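Local coordinates for ribonucleoside-diphosphate reductase subunit beta (Streptococcus sanguinis, PDB 4N83), which carries the dimetal cofactor as the small subunit of a class Ib ribonucleotide reductase, which probably makes deoxyribonucleotides for DNA synthesis from the corresponding ribonucleotides, at residues E148-S153 with T196-K201; A152-E157 with N258-N263; K216-M221 with L264-L269. One frame throughout, in Å; residues are numbered along the deposited sequence.

Contact 1 of 3, residues E148-S153 with T196-K201; sequences EKKIAS and TYIGYK
Two helices of the ferritin-like bundle that carries the dimanganese site, 148-160 and 178-206, run nearly antiparallel here and meet through Ile198 and Lys150. The short axes of 148-153 and 196-201 approach to 9.3 Å at a crossing angle of -154°. Both branches of Ile198 are used. CG2 lies anti to the backbone N and rests on the first turn, 3.7 Å from Lys150 O and 3.8 Å from Lys150 CB. The other branch carries CD1 along to the next turn, where it packs against Ser153 OG at 3.9 Å. That hydroxyl is hydrogen-bonded to Gln69 of helix 49-78; its contact with the isoleucine methyl is van der Waals packing. In the bundle Ser153 is one turn before the metal ligand Glu157, and Ile198 one turn after His194, which puts this largely van der Waals contact next to the metal ligands. Leu77 of helix 49-78 touches Lys150, Ser153 and Ile198. Farther along, the aliphatic part of Lys150 crosses that of Lys201, with Lys150 CE 4.0 Å from Lys201 CB. Lys201 bends at chi2 (-77°), and its amino group forms a salt bridge with Asp15.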
loop_
_atom_site.group_PDB
_atom_site.type_symbol
_atom_site.label_atom_id
_atom_site.label_comp_id
_atom_site.label_asym_id
_atom_site.label_seq_id
_atom_site.Cartn_x
_atom_site.Cartn_y
_atom_site.Cartn_z
ATOM N N GLU A 148 20.585 4.825 7.232
ATOM C CA GLU A 148 21.091 3.455 7.174
ATOM C C GLU A 148 20.027 2.492 6.641
ATOM O O GLU A 148 20.348 1.525 5.947
ATOM C CB GLU A 148 21.548 3.006 8.568
ATOM C CG GLU A 148 22.716 3.807 9.132
ATOM C CD GLU A 148 22.952 3.555 10.610
ATOM O OE1 GLU A 148 22.558 2.481 11.112
ATOM O OE2 GLU A 148 23.536 4.437 11.273
ATOM N N LYS A 149 18.766 2.762 6.973
ATOM C CA LYS A 149 17.640 1.958 6.491
ATOM C C LYS A 149 17.388 2.163 4.996
ATOM O O LYS A 149 16.945 1.245 4.308
ATOM C CB LYS A 149 16.375 2.280 7.291
ATOM C CG LYS A 149 16.468 1.866 8.751
ATOM C CD LYS A 149 15.244 2.283 9.552
ATOM C CE LYS A 149 15.283 3.761 9.902
ATOM N NZ LYS A 149 14.240 4.128 10.900
ATOM N N LYS A 150 17.671 3.368 4.503
ATOM C CA LYS A 150 17.557 3.667 3.074
ATOM C C LYS A 150 18.656 2.983 2.258
ATOM O O LYS A 150 18.416 2.554 1.132
ATOM C CB LYS A 150 17.590 5.179 2.835
ATOM C CG LYS A 150 16.354 5.905 3.343
ATOM C CD LYS A 150 16.400 7.390 3.022
ATOM C CE LYS A 150 15.057 8.063 3.267
ATOM N NZ LYS A 150 14.669 8.074 4.705
ATOM N N ILE A 151 19.855 2.888 2.830
ATOM C CA ILE A 151 20.982 2.217 2.174
ATOM C C ILE A 151 20.740 0.710 2.057
ATOM O O ILE A 151 21.083 0.096 1.044
ATOM C CB ILE A 151 22.307 2.452 2.939
ATOM C CG1 ILE A 151 22.698 3.932 2.909
ATOM C CG2 ILE A 151 23.432 1.622 2.337
ATOM C CD1 ILE A 151 23.648 4.336 4.019
ATOM N N ALA A 152 20.155 0.122 3.100
ATOM C CA ALA A 152 19.906 -1.320 3.150
ATOM C C ALA A 152 18.847 -1.764 2.141
ATOM O O ALA A 152 18.993 -2.811 1.509
ATOM C CB ALA A 152 19.497 -1.735 4.556
ATOM N N SER A 153 17.787 -0.971 2.001
ATOM C CA SER A 153 16.712 -1.273 1.054
ATOM C C SER A 153 17.175 -1.122 -0.397
ATOM O O SER A 153 16.722 -1.860 -1.275
ATOM C CB SER A 153 15.502 -0.372 1.310
ATOM O OG SER A 153 14.375 -0.814 0.572
ATOM N N THR A 196 15.779 4.367 -7.137
ATOM C CA THR A 196 15.999 5.761 -7.522
ATOM C C THR A 196 15.348 6.734 -6.539
ATOM O O THR A 196 15.961 7.733 -6.157
ATOM C CB THR A 196 15.451 6.040 -8.936
ATOM O OG1 THR A 196 16.000 5.091 -9.857
ATOM C CG2 THR A 196 15.805 7.451 -9.394
ATOM N N TYR A 197 14.114 6.439 -6.135
ATOM C CA TYR A 197 13.366 7.318 -5.241
ATOM C C TYR A 197 13.910 7.283 -3.820
ATOM O O TYR A 197 14.122 8.332 -3.210
ATOM C CB TYR A 197 11.884 6.946 -5.226
ATOM C CG TYR A 197 11.035 7.897 -4.408
ATOM C CD1 TYR A 197 10.966 9.251 -4.731
ATOM C CD2 TYR A 197 10.292 7.446 -3.319
ATOM C CE1 TYR A 197 10.189 10.127 -3.993
ATOM C CE2 TYR A 197 9.511 8.316 -2.574
ATOM C CZ TYR A 197 9.461 9.656 -2.916
ATOM O OH TYR A 197 8.688 10.529 -2.182
ATOM N N ILE A 198 14.117 6.078 -3.292
ATOM C CA ILE A 198 14.691 5.911 -1.956
ATOM C C ILE A 198 16.115 6.470 -1.933
ATOM O O ILE A 198 16.516 7.127 -0.971
ATOM C CB ILE A 198 14.690 4.431 -1.502
ATOM C CG1 ILE A 198 13.252 3.936 -1.303
ATOM C CG2 ILE A 198 15.475 4.262 -0.205
ATOM C CD1 ILE A 198 13.121 2.432 -1.157
ATOM N N GLY A 199 16.866 6.216 -3.005
ATOM C CA GLY A 199 18.221 6.742 -3.152
ATOM C C GLY A 199 18.295 8.254 -3.309
ATOM O O GLY A 199 19.308 8.864 -2.966
ATOM N N TYR A 200 17.236 8.859 -3.841
ATOM C CA TYR A 200 17.169 10.316 -3.976
ATOM C C TYR A 200 16.940 10.990 -2.626
ATOM O O TYR A 200 17.627 11.954 -2.285
ATOM C CB TYR A 200 16.064 10.732 -4.952
ATOM C CG TYR A 200 15.661 12.182 -4.804
ATOM C CD1 TYR A 200 16.555 13.205 -5.102
ATOM C CD2 TYR A 200 14.395 12.531 -4.349
ATOM C CE1 TYR A 200 16.196 14.533 -4.961
ATOM C CE2 TYR A 200 14.025 13.857 -4.205
ATOM C CZ TYR A 200 14.929 14.855 -4.513
ATOM O OH TYR A 200 14.570 16.176 -4.373
ATOM N N LYS A 201 15.964 10.486 -1.873
ATOM C CA LYS A 201 15.660 11.004 -0.535
ATOM C C LYS A 201 16.823 10.795 0.436
ATOM O O LYS A 201 16.955 11.520 1.422
ATOM C CB LYS A 201 14.387 10.351 0.020
ATOM C CG LYS A 201 13.102 10.830 -0.639
ATOM C CD LYS A 201 12.698 12.210 -0.138
ATOM C CE LYS A 201 11.503 12.767 -0.896
ATOM N NZ LYS A 201 11.196 14.171 -0.503
#

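Contact 2 of 3, residues A152-E157 with N258-N263; sequences ASVFLE and NKALMN. With MN (manganese (II) ion), chain I; MN (manganese (II) ion), chain J.
Val154 lays its CG1 methyl over the backbone of Ala260, 3.4 Å from Ala260 O and 3.8 Å from Ala260 CA. The same methyl also faces the small side chain of that residue, with Val154 CG1 and Ala260 CB 3.9 Å apart. With CG1 anti to the backbone N (chi1 171°), the valine directs this branch across to helix 246-263, while its CG2 packs against Ile198 and Gly199 of helix 178-206. Phe155, the next residue, also reaches Ala260, from a direction roughly at right angles to the valine's: the ring approaches obliquely, and Phe155 CD1 lies 4.0 Å from Ala260 CB. The alanine methyl therefore meets both a branched aliphatic side chain and an aromatic ring; a small side chain here is consistent with the close approach of the backbones, Phe155 CA lying 5.7 Å from Ala260 CA. Within the all-helical, ferritin-like fold of the small subunit, helix 148-160 thus presents one flank to the last turns of helix 246-263, at 149° between the short axes, and another to the dimetal centre. On that second flank Glu157 bridges the two manganese ions through its carboxylate. Its OE1 binds one manganese ion at 2.0 Å, and its OE2 binds the other at 2.4 Å. Asp66, Glu97, His100, Glu191 and His194 complete the ligands, a carboxylate-rich shell of the kind found in ribonucleotide reductase small subunits. Farther from the metals, the Phe155 ring continues into apolar packing with Met221 and Leu225 of helix 211-240. Near the end of helix 246-263, Asn263 CB makes a looser approach to Val154 CG1 at 4.4 Å.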
loop_
_atom_site.group_PDB
_atom_site.type_symbol
_atom_site.label_atom_id
_atom_site.label_comp_id
_atom_site.label_asym_id
_atom_site.label_seq_id
_atom_site.Cartn_x
_atom_site.Cartn_y
_atom_site.Cartn_z
ATOM N N ALA A 152 20.155 0.122 3.100
ATOM C CA ALA A 152 19.906 -1.320 3.150
ATOM C C ALA A 152 18.847 -1.764 2.141
ATOM O O ALA A 152 18.993 -2.811 1.509
ATOM C CB ALA A 152 19.497 -1.735 4.556
ATOM N N SER A 153 17.787 -0.971 2.001
ATOM C CA SER A 153 16.712 -1.273 1.054
ATOM C C SER A 153 17.175 -1.122 -0.397
ATOM O O SER A 153 16.722 -1.860 -1.275
ATOM C CB SER A 153 15.502 -0.372 1.310
ATOM O OG SER A 153 14.375 -0.814 0.572
ATOM N N VAL A 154 18.070 -0.167 -0.643
ATOM C CA VAL A 154 18.652 0.025 -1.973
ATOM C C VAL A 154 19.616 -1.118 -2.300
ATOM O O VAL A 154 19.551 -1.683 -3.390
ATOM C CB VAL A 154 19.365 1.392 -2.102
ATOM C CG1 VAL A 154 20.149 1.481 -3.407
ATOM C CG2 VAL A 154 18.352 2.526 -2.023
ATOM N N PHE A 155 20.500 -1.458 -1.362
ATOM C CA PHE A 155 21.383 -2.618 -1.533
ATOM C C PHE A 155 20.577 -3.895 -1.737
ATOM O O PHE A 155 20.939 -4.737 -2.557
ATOM C CB PHE A 155 22.305 -2.819 -0.320
ATOM C CG PHE A 155 23.536 -1.949 -0.312
ATOM C CD1 PHE A 155 24.258 -1.699 -1.478
ATOM C CD2 PHE A 155 24.005 -1.421 0.884
ATOM C CE1 PHE A 155 25.397 -0.910 -1.449
ATOM C CE2 PHE A 155 25.145 -0.638 0.917
ATOM C CZ PHE A 155 25.840 -0.379 -0.250
ATOM N N LEU A 156 19.494 -4.036 -0.977
ATOM C CA LEU A 156 18.662 -5.234 -1.031
ATOM C C LEU A 156 18.131 -5.476 -2.439
ATOM O O LEU A 156 18.487 -6.463 -3.081
ATOM C CB LEU A 156 17.497 -5.123 -0.036
ATOM C CG LEU A 156 16.450 -6.242 -0.008
ATOM C CD1 LEU A 156 17.105 -7.609 0.112
ATOM C CD2 LEU A 156 15.471 -6.013 1.134
ATOM N N GLU A 157 17.315 -4.548 -2.925
ATOM C CA GLU A 157 16.530 -4.764 -4.142
ATOM C C GLU A 157 17.193 -4.296 -5.443
ATOM O O GLU A 157 16.792 -4.734 -6.522
ATOM C CB GLU A 157 15.158 -4.113 -3.978
ATOM C CG GLU A 157 14.388 -4.670 -2.792
ATOM C CD GLU A 157 13.002 -4.084 -2.664
ATOM O OE1 GLU A 157 12.890 -2.853 -2.473
ATOM O OE2 GLU A 157 12.025 -4.853 -2.753
ATOM N N ASN A 258 27.034 -1.290 -8.399
ATOM C CA ASN A 258 27.334 0.080 -8.808
ATOM C C ASN A 258 26.073 0.920 -9.008
ATOM O O ASN A 258 26.080 2.126 -8.754
ATOM C CB ASN A 258 28.163 0.072 -10.095
ATOM C CG ASN A 258 29.462 -0.705 -9.950
ATOM O OD1 ASN A 258 30.079 -0.710 -8.884
ATOM N ND2 ASN A 258 29.882 -1.369 -11.024
ATOM N N LYS A 259 24.999 0.281 -9.471
ATOM C CA LYS A 259 23.711 0.956 -9.644
ATOM C C LYS A 259 23.084 1.310 -8.296
ATOM O O LYS A 259 22.470 2.367 -8.152
ATOM C CB LYS A 259 22.752 0.090 -10.465
ATOM C CG LYS A 259 23.178 -0.078 -11.914
ATOM C CD LYS A 259 22.155 -0.864 -12.718
ATOM C CE LYS A 259 22.538 -0.911 -14.189
ATOM N NZ LYS A 259 21.655 -1.815 -14.975
ATOM N N ALA A 260 23.242 0.420 -7.317
ATOM C CA ALA A 260 22.817 0.691 -5.943
ATOM C C ALA A 260 23.607 1.864 -5.361
ATOM O O ALA A 260 23.055 2.703 -4.646
ATOM C CB ALA A 260 22.995 -0.548 -5.078
ATOM N N LEU A 261 24.901 1.906 -5.673
ATOM C CA LEU A 261 25.757 3.037 -5.310
ATOM C C LEU A 261 25.321 4.311 -6.032
ATOM O O LEU A 261 25.247 5.380 -5.424
ATOM C CB LEU A 261 27.225 2.733 -5.644
ATOM C CG LEU A 261 27.963 1.791 -4.688
ATOM C CD1 LEU A 261 29.105 1.069 -5.392
ATOM C CD2 LEU A 261 28.475 2.556 -3.476
ATOM N N MET A 262 25.031 4.185 -7.325
ATOM C CA MET A 262 24.670 5.333 -8.156
ATOM C C MET A 262 23.336 5.958 -7.745
ATOM O O MET A 262 23.169 7.175 -7.831
ATOM C CB MET A 262 24.628 4.930 -9.633
ATOM C CG MET A 262 24.492 6.105 -10.591
ATOM S SD MET A 262 25.242 5.794 -12.201
ATOM C CE MET A 262 26.986 5.842 -11.784
ATOM N N ASN A 263 22.394 5.127 -7.302
ATOM C CA ASN A 263 21.116 5.623 -6.786
ATOM C C ASN A 263 21.294 6.391 -5.478
ATOM O O ASN A 263 20.652 7.420 -5.269
ATOM C CB ASN A 263 20.123 4.475 -6.577
ATOM C CG ASN A 263 19.660 3.847 -7.881
ATOM O OD1 ASN A 263 19.393 2.648 -7.937
ATOM N ND2 ASN A 263 19.554 4.652 -8.932
HETATM MN MN MN I . 11.526 -1.559 -3.061
HETATM MN MN MN J . 10.484 -6.034 -4.196
#

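Contact 3 of 3, residues K216-M221 with L264-L269; sequences KLKEWM and LGQDPL
This is a partly buried side-chain contact at the periphery of the helical bundle, where helix 211-240 meets the loop that leaves helix 246-263. Met221 carries the apolar half. It projects an extended chain toward the loop, CG anti to the backbone N (chi1 -177°), and its terminal methyl enters the angle between two loop side chains. Met221 CE lies 3.6 Å from Leu264 CD1 and 3.8 Å from Gln266 CG, so the methyl packs on both a leucine branch and the aliphatic part of a glutamine, which lie at a wide angle to each other. The methionine and leucine chains run alongside each other in opposing senses. Between these two loop residues the backbone turns at Gly265, whose positive phi (87°) belongs to a Schellman motif closing helix 246-263, with backbone angles that favour glycine. Just after this turn, Gln266 points its side chain toward helix 211-240. Bent at chi2 (-61°), Gln266 sets its amide against the methylene chain of Lys218, with Gln266 NE2 3.7 Å from Lys218 CE and Gln266 OE1 3.9 Å from Lys218 CD. The lysine thus meets the amide through its carbon chain, in van der Waals packing. Its ammonium group remains 6.2 Å from the carboxylate of Asp267, measured from Lys218 NZ to Asp267 OD2, which permits at most a long-range electrostatic attraction. On the inner side, Leu264 also touches Phe202 of helix 178-206 and Val154 of helix 148-160, while Met221 packs on Phe155 and Leu261.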
loop_
_atom_site.group_PDB
_atom_site.type_symbol
_atom_site.label_atom_id
_atom_site.label_comp_id
_atom_site.label_asym_id
_atom_site.label_seq_id
_atom_site.Cartn_x
_atom_site.Cartn_y
_atom_site.Cartn_z
ATOM N N LYS A 216 31.708 8.863 8.250
ATOM C CA LYS A 216 31.312 7.739 9.104
ATOM C C LYS A 216 30.262 6.849 8.439
ATOM O O LYS A 216 30.338 5.623 8.522
ATOM C CB LYS A 216 30.773 8.243 10.446
ATOM C CG LYS A 216 31.834 8.831 11.362
ATOM C CD LYS A 216 31.271 9.106 12.748
ATOM C CE LYS A 216 32.336 9.643 13.689
ATOM N NZ LYS A 216 33.401 8.641 13.975
ATOM N N LEU A 217 29.278 7.471 7.792
ATOM C CA LEU A 217 28.204 6.734 7.124
ATOM C C LEU A 217 28.728 5.976 5.906
ATOM O O LEU A 217 28.356 4.823 5.683
ATOM C CB LEU A 217 27.078 7.683 6.704
ATOM C CG LEU A 217 25.785 7.028 6.209
ATOM C CD1 LEU A 217 25.036 6.368 7.358
ATOM C CD2 LEU A 217 24.911 8.060 5.512
ATOM N N LYS A 218 29.583 6.633 5.122
ATOM C CA LYS A 218 30.242 5.993 3.980
ATOM C C LYS A 218 31.100 4.809 4.426
ATOM O O LYS A 218 31.195 3.809 3.717
ATOM C CB LYS A 218 31.097 7.003 3.206
ATOM C CG LYS A 218 30.288 8.000 2.389
ATOM C CD LYS A 218 31.150 9.129 1.842
ATOM C CE LYS A 218 32.103 8.648 0.760
ATOM N NZ LYS A 218 32.846 9.778 0.135
ATOM N N GLU A 219 31.714 4.926 5.603
ATOM C CA GLU A 219 32.469 3.821 6.195
ATOM C C GLU A 219 31.534 2.669 6.571
ATOM O O GLU A 219 31.839 1.506 6.305
ATOM C CB GLU A 219 33.249 4.295 7.426
ATOM C CG GLU A 219 34.287 3.301 7.930
ATOM C CD GLU A 219 35.035 3.792 9.157
ATOM O OE1 GLU A 219 34.716 4.886 9.667
ATOM O OE2 GLU A 219 35.950 3.076 9.615
ATOM N N TRP A 220 30.398 3.001 7.182
ATOM C CA TRP A 220 29.380 2.007 7.534
ATOM C C TRP A 220 28.695 1.434 6.287
ATOM O O TRP A 220 28.193 0.308 6.307
ATOM C CB TRP A 220 28.335 2.623 8.474
ATOM C CG TRP A 220 27.402 1.619 9.096
ATOM C CD1 TRP A 220 27.595 0.930 10.259
ATOM C CD2 TRP A 220 26.132 1.197 8.586
ATOM N NE1 TRP A 220 26.524 0.104 10.504
ATOM C CE2 TRP A 220 25.612 0.248 9.492
ATOM C CE3 TRP A 220 25.383 1.527 7.449
ATOM C CZ2 TRP A 220 24.377 -0.374 9.298
ATOM C CZ3 TRP A 220 24.155 0.909 7.256
ATOM C CH2 TRP A 220 23.665 -0.032 8.177
ATOM N N MET A 221 28.683 2.214 5.209
ATOM C CA MET A 221 28.061 1.811 3.950
ATOM C C MET A 221 28.843 0.698 3.252
ATOM O O MET A 221 28.288 -0.362 2.956
ATOM C CB MET A 221 27.933 3.028 3.026
ATOM C CG MET A 221 27.230 2.762 1.707
ATOM S SD MET A 221 26.699 4.285 0.902
ATOM C CE MET A 221 26.289 3.661 -0.725
ATOM N N LEU A 264 22.171 5.893 -4.608
ATOM C CA LEU A 264 22.446 6.539 -3.320
ATOM C C LEU A 264 23.378 7.753 -3.441
ATOM O O LEU A 264 23.676 8.406 -2.440
ATOM C CB LEU A 264 23.024 5.524 -2.328
ATOM C CG LEU A 264 22.039 4.454 -1.838
ATOM C CD1 LEU A 264 22.767 3.235 -1.293
ATOM C CD2 LEU A 264 21.096 5.022 -0.788
ATOM N N GLY A 265 23.835 8.050 -4.656
ATOM C CA GLY A 265 24.659 9.230 -4.914
ATOM C C GLY A 265 26.142 8.994 -4.699
ATOM O O GLY A 265 26.893 9.938 -4.449
ATOM N N GLN A 266 26.563 7.735 -4.801
ATOM C CA GLN A 266 27.965 7.362 -4.643
ATOM C C GLN A 266 28.537 6.852 -5.961
ATOM O O GLN A 266 27.799 6.571 -6.908
ATOM C CB GLN A 266 28.116 6.296 -3.554
ATOM C CG GLN A 266 27.863 6.808 -2.141
ATOM C CD GLN A 266 28.821 7.910 -1.715
ATOM O OE1 GLN A 266 28.444 8.822 -0.980
ATOM N NE2 GLN A 266 30.065 7.834 -2.178
ATOM N N ASP A 267 29.859 6.731 -6.004
ATOM C CA ASP A 267 30.572 6.375 -7.227
ATOM C C ASP A 267 30.586 4.859 -7.433
ATOM O O ASP A 267 30.538 4.103 -6.461
ATOM C CB ASP A 267 32.002 6.918 -7.168
ATOM C CG ASP A 267 32.045 8.424 -6.963
ATOM O OD1 ASP A 267 31.405 9.150 -7.751
ATOM O OD2 ASP A 267 32.715 8.881 -6.015
ATOM N N PRO A 268 30.650 4.408 -8.702
ATOM C CA PRO A 268 30.662 2.974 -9.007
ATOM C C PRO A 268 31.969 2.302 -8.584
ATOM O O PRO A 268 33.046 2.719 -9.015
ATOM C CB PRO A 268 30.496 2.937 -10.530
ATOM C CG PRO A 268 31.043 4.237 -11.002
ATOM C CD PRO A 268 30.711 5.230 -9.927
ATOM N N LEU A 269 31.863 1.265 -7.756
ATOM C CA LEU A 269 33.031 0.645 -7.128
ATOM C C LEU A 269 33.775 -0.297 -8.076
ATOM O O LEU A 269 34.974 -0.134 -8.304
ATOM C CB LEU A 269 32.607 -0.108 -5.860
ATOM C CG LEU A 269 33.706 -0.467 -4.857
ATOM C CD1 LEU A 269 34.271 0.782 -4.196
ATOM C CD2 LEU A 269 33.169 -1.428 -3.807
#

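In the fold
Contacts 1 and 2 both use helix 148-160 and share Ala152 and Ser153; their centres are 7 Å apart. The helix packs against 178-206 in contact 1 and against 246-263 in contact 2. The centre of contact 3 lies about 12 Å from that of contact 1 and about 10 Å from that of contact 2, where the loop after helix 246-263 meets helix 211-240. Along the chain, contact 1 closes before contact 3 opens, whereas the segments of contacts 2 and 3 alternate. Ile151 touches both Met221 and Leu264, and Leu261 O probably accepts a hydrogen bond from Gln266 N. The three contacts thus adjoin, linking helix 148-160, which carries the manganese ligand Glu157, with helices 178-206, 246-263 and 211-240.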